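Local coordinates for aminopeptidase-like protein (Chaetomium thermophilum, PDB 5JM6), which probably removes amino-terminal residues from peptides as a zinc-dependent M18 aminopeptidase, and is a dodecameric protein of the Cvt selective autophagy pathway, at the interface of chains A and B and the interface of chains A and C. Coordinates in Å, arbitrary orientation; residue numbers count along the deposited sequence, not the author numbering. Chains: chain A/B/C, Aminopeptidase-like protein.

Contact 1: the interface of chains A and B. Residues chain A 292-295, 297; chain B 199-200.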
# COMPACT_ATOMS: atom_id res chain seq x y z
N VAL A 292 20.03 21.31 -41.06
CA VAL A 292 18.68 21.19 -41.58
C VAL A 292 18.41 19.70 -41.79
O VAL A 292 19.33 18.92 -42.04
CB VAL A 292 18.48 21.96 -42.89
CG1 VAL A 292 18.59 23.46 -42.63
CG2 VAL A 292 19.48 21.52 -43.94
N GLY A 293 17.15 19.31 -41.63
CA GLY A 293 16.80 17.91 -41.66
C GLY A 293 15.38 17.64 -42.13
O GLY A 293 14.61 18.56 -42.38
N GLY A 294 15.05 16.36 -42.23
CA GLY A 294 13.78 15.94 -42.79
C GLY A 294 13.95 15.62 -44.25
O GLY A 294 14.95 15.98 -44.87
N LEU A 295 12.97 14.92 -44.82
CA LEU A 295 13.03 14.50 -46.21
C LEU A 295 13.19 15.69 -47.15
O LEU A 295 13.89 15.60 -48.16
CB LEU A 295 11.78 13.70 -46.58
CG LEU A 295 11.66 12.34 -45.90
CD1 LEU A 295 10.26 11.78 -46.07
CD2 LEU A 295 12.69 11.36 -46.44
N LYS A 297 14.14 18.81 -45.94
CA LYS A 297 14.96 19.78 -45.21
C LYS A 297 14.09 20.95 -44.72
O LYS A 297 14.46 22.12 -44.85
CB LYS A 297 16.12 20.28 -46.07
CG LYS A 297 17.16 19.19 -46.34
CD LYS A 297 18.17 19.58 -47.40
CE LYS A 297 19.05 18.39 -47.75
NZ LYS A 297 20.19 18.78 -48.62
N TRP B 199 21.82 12.84 -45.39
CA TRP B 199 21.46 13.85 -44.41
C TRP B 199 20.34 13.30 -43.51
O TRP B 199 19.64 12.38 -43.91
CB TRP B 199 21.02 15.15 -45.09
CG TRP B 199 19.65 15.10 -45.68
CD1 TRP B 199 18.47 15.35 -45.03
CD2 TRP B 199 19.30 14.78 -47.03
NE1 TRP B 199 17.42 15.20 -45.90
CE2 TRP B 199 17.90 14.86 -47.13
CE3 TRP B 199 20.05 14.45 -48.17
CZ2 TRP B 199 17.23 14.61 -48.33
CZ3 TRP B 199 19.37 14.20 -49.35
CH2 TRP B 199 17.98 14.28 -49.42
N PRO B 200 20.19 13.85 -42.29
CA PRO B 200 19.17 13.29 -41.39
C PRO B 200 17.76 13.49 -41.94
O PRO B 200 17.36 14.62 -42.18
CB PRO B 200 19.35 14.09 -40.10
CG PRO B 200 20.66 14.81 -40.24
CD PRO B 200 20.86 15.03 -41.70

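Contact 2: the interface of chains A and C. Residues chain A 516-518; chain C 188-191.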
# COMPACT_ATOMS: atom_id res chain seq x y z
N GLU A 516 -3.57 54.63 -35.38
CA GLU A 516 -4.88 54.16 -35.83
C GLU A 516 -5.83 54.00 -34.65
O GLU A 516 -7.01 53.70 -34.83
CB GLU A 516 -4.77 52.84 -36.59
CG GLU A 516 -3.83 52.86 -37.79
CD GLU A 516 -3.82 51.55 -38.55
OE1 GLU A 516 -4.37 50.55 -38.03
OE2 GLU A 516 -3.26 51.50 -39.66
N TRP A 517 -5.30 54.19 -33.44
CA TRP A 517 -6.07 54.01 -32.21
C TRP A 517 -6.54 55.34 -31.62
O TRP A 517 -6.21 56.41 -32.13
CB TRP A 517 -5.22 53.28 -31.16
CG TRP A 517 -5.16 51.78 -31.29
CD1 TRP A 517 -4.41 51.06 -32.17
CD2 TRP A 517 -5.86 50.83 -30.48
NE1 TRP A 517 -4.61 49.72 -31.97
CE2 TRP A 517 -5.49 49.54 -30.94
CE3 TRP A 517 -6.76 50.93 -29.42
CZ2 TRP A 517 -5.99 48.38 -30.37
CZ3 TRP A 517 -7.26 49.77 -28.86
CH2 TRP A 517 -6.87 48.51 -29.34
N SER A 518 -7.29 55.25 -30.53
CA SER A 518 -7.65 56.42 -29.73
C SER A 518 -7.90 56.01 -28.28
O SER A 518 -7.52 54.91 -27.87
CB SER A 518 -8.88 57.13 -30.31
OG SER A 518 -9.90 56.20 -30.65
N GLY C 188 -12.63 55.38 -38.68
CA GLY C 188 -11.56 54.45 -39.01
C GLY C 188 -10.60 54.20 -37.85
O GLY C 188 -9.59 53.52 -38.02
N LYS C 189 -10.90 54.76 -36.68
CA LYS C 189 -10.08 54.57 -35.49
C LYS C 189 -10.40 53.26 -34.79
O LYS C 189 -11.54 52.79 -34.83
CB LYS C 189 -10.26 55.73 -34.50
CG LYS C 189 -9.84 57.13 -34.95
CD LYS C 189 -8.34 57.31 -35.18
CE LYS C 189 -7.94 57.03 -36.62
NZ LYS C 189 -6.75 57.82 -37.05
N THR C 190 -9.40 52.69 -34.14
CA THR C 190 -9.62 51.54 -33.28
C THR C 190 -10.08 52.03 -31.91
O THR C 190 -9.48 52.94 -31.34
CB THR C 190 -8.36 50.68 -33.15
OG1 THR C 190 -7.83 50.40 -34.45
CG2 THR C 190 -8.69 49.38 -32.46
N THR C 191 -11.15 51.42 -31.41
CA THR C 191 -11.74 51.87 -30.16
C THR C 191 -12.14 50.63 -29.34
O THR C 191 -11.98 49.50 -29.80
CB THR C 191 -12.96 52.80 -30.44
OG1 THR C 191 -12.55 53.82 -31.36
CG2 THR C 191 -13.48 53.49 -29.18

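Contact 1: the interface of chains A and B
The indole nitrogen NE1 of B:Trp199 gives its hydrogen to the backbone oxygen O of A:Gly294 at 2.8 Å, a nearly straight bond with 160° at the hydrogen. In this M18 family aminopeptidase dodecamer, the patch sets the end of strand 291-293 and the loop after it in chain A against a loop of chain B; its twin lies across the two-fold axis. CG of B:Trp199 sits between its backbone N and carbonyl carbon (chi1 76°), which presents NE1 to the glycine oxygen. That oxygen lies close to the indole plane, while NE1 itself is tilted out of the carbonyl plane. A:Gly294 is held at both ends of its backbone, because its N donates in turn to O of B:Pro200 at 2.9 Å. A glycine suits this spot: its positive phi of 96° is awkward for residues with a side chain.

Over one face of the indole runs the aliphatic chain of A:Lys297, crossing at about a right angle. It is extended beyond CG, which carries CE above the middle of the rings, 3.7 Å from CD2 of B:Trp199. If the amine is charged, as is likely, the CE next to it would be polarised and so suit the electron-rich indole face. On the benzo side, CZ2 of B:Trp199 is 3.5 Å from O of A:Leu295, which lies in the ring plane. Tryptophan offers both a broad apolar face and an N-H at its edge.

Contact 2: the interface of chains A and C
C:Thr190 points its methyl CG2 onto one face of A:Trp517, 3.5 Å from CE2 and above the centre of the indole. Its CB follows over the five-membered ring; the beta-branch of threonine lets CB and CG2 lie over both rings. CG2 is anti to the backbone N of C:Thr190, while OG1 (chi1 -50°) makes a weak bond, 3.4 Å, to O of A:Glu516, the oxygen already taken by the N of C:Thr190. The extended tail of chain A runs parallel to the start of strand 190-196, with A:Trp517 and C:Thr190 forming a parallel beta bridge. The firm bond of this bridge runs from N of C:Thr190 to O of A:Glu516, 2.7 Å long and 166° at the hydrogen, with the donor in the carbonyl plane. Replacing A:Trp517 by an alanine would probably leave the methyl of C:Thr190 without its aromatic cover and open a gap beside the bridge.

Away from the indole the grip slackens. A:Ser518 N reaches O of C:Thr190 at 3.3 Å with a bent geometry, a weak bond, and its hydroxyl OG makes another weak one to the same oxygen at 3.4 Å. Small and polar, a serine can bring both groups near one carbonyl. Alongside, C:Lys189, bent at chi2 and chi3, folds its methylenes past the tail, CD lying 3.8 Å from O of A:Trp517 in a loose contact. By adding the C-terminal tail of one subunit to the edge of a strand in its neighbour, this site ties two copies together within the deposited dodecamer.

Contact 1 and contact 2 lie about 46 Å apart, measured between the centres of their C-alpha atoms, and share no residue. Chain A contributes strand 291-293 and the loop after it to contact 1, and the tail beyond helix 495-514 to contact 2. The partners give neighbouring parts of one stretch: strand 190-196 begins in contact 2, and the loop shortly after its end serves contact 1, so every copy offers residues 188-200 to different neighbours. Contact 1 belongs to a two-fold interface, contact 2 to one that is not, which allows paired subunits to be joined further, in keeping with the dodecamer.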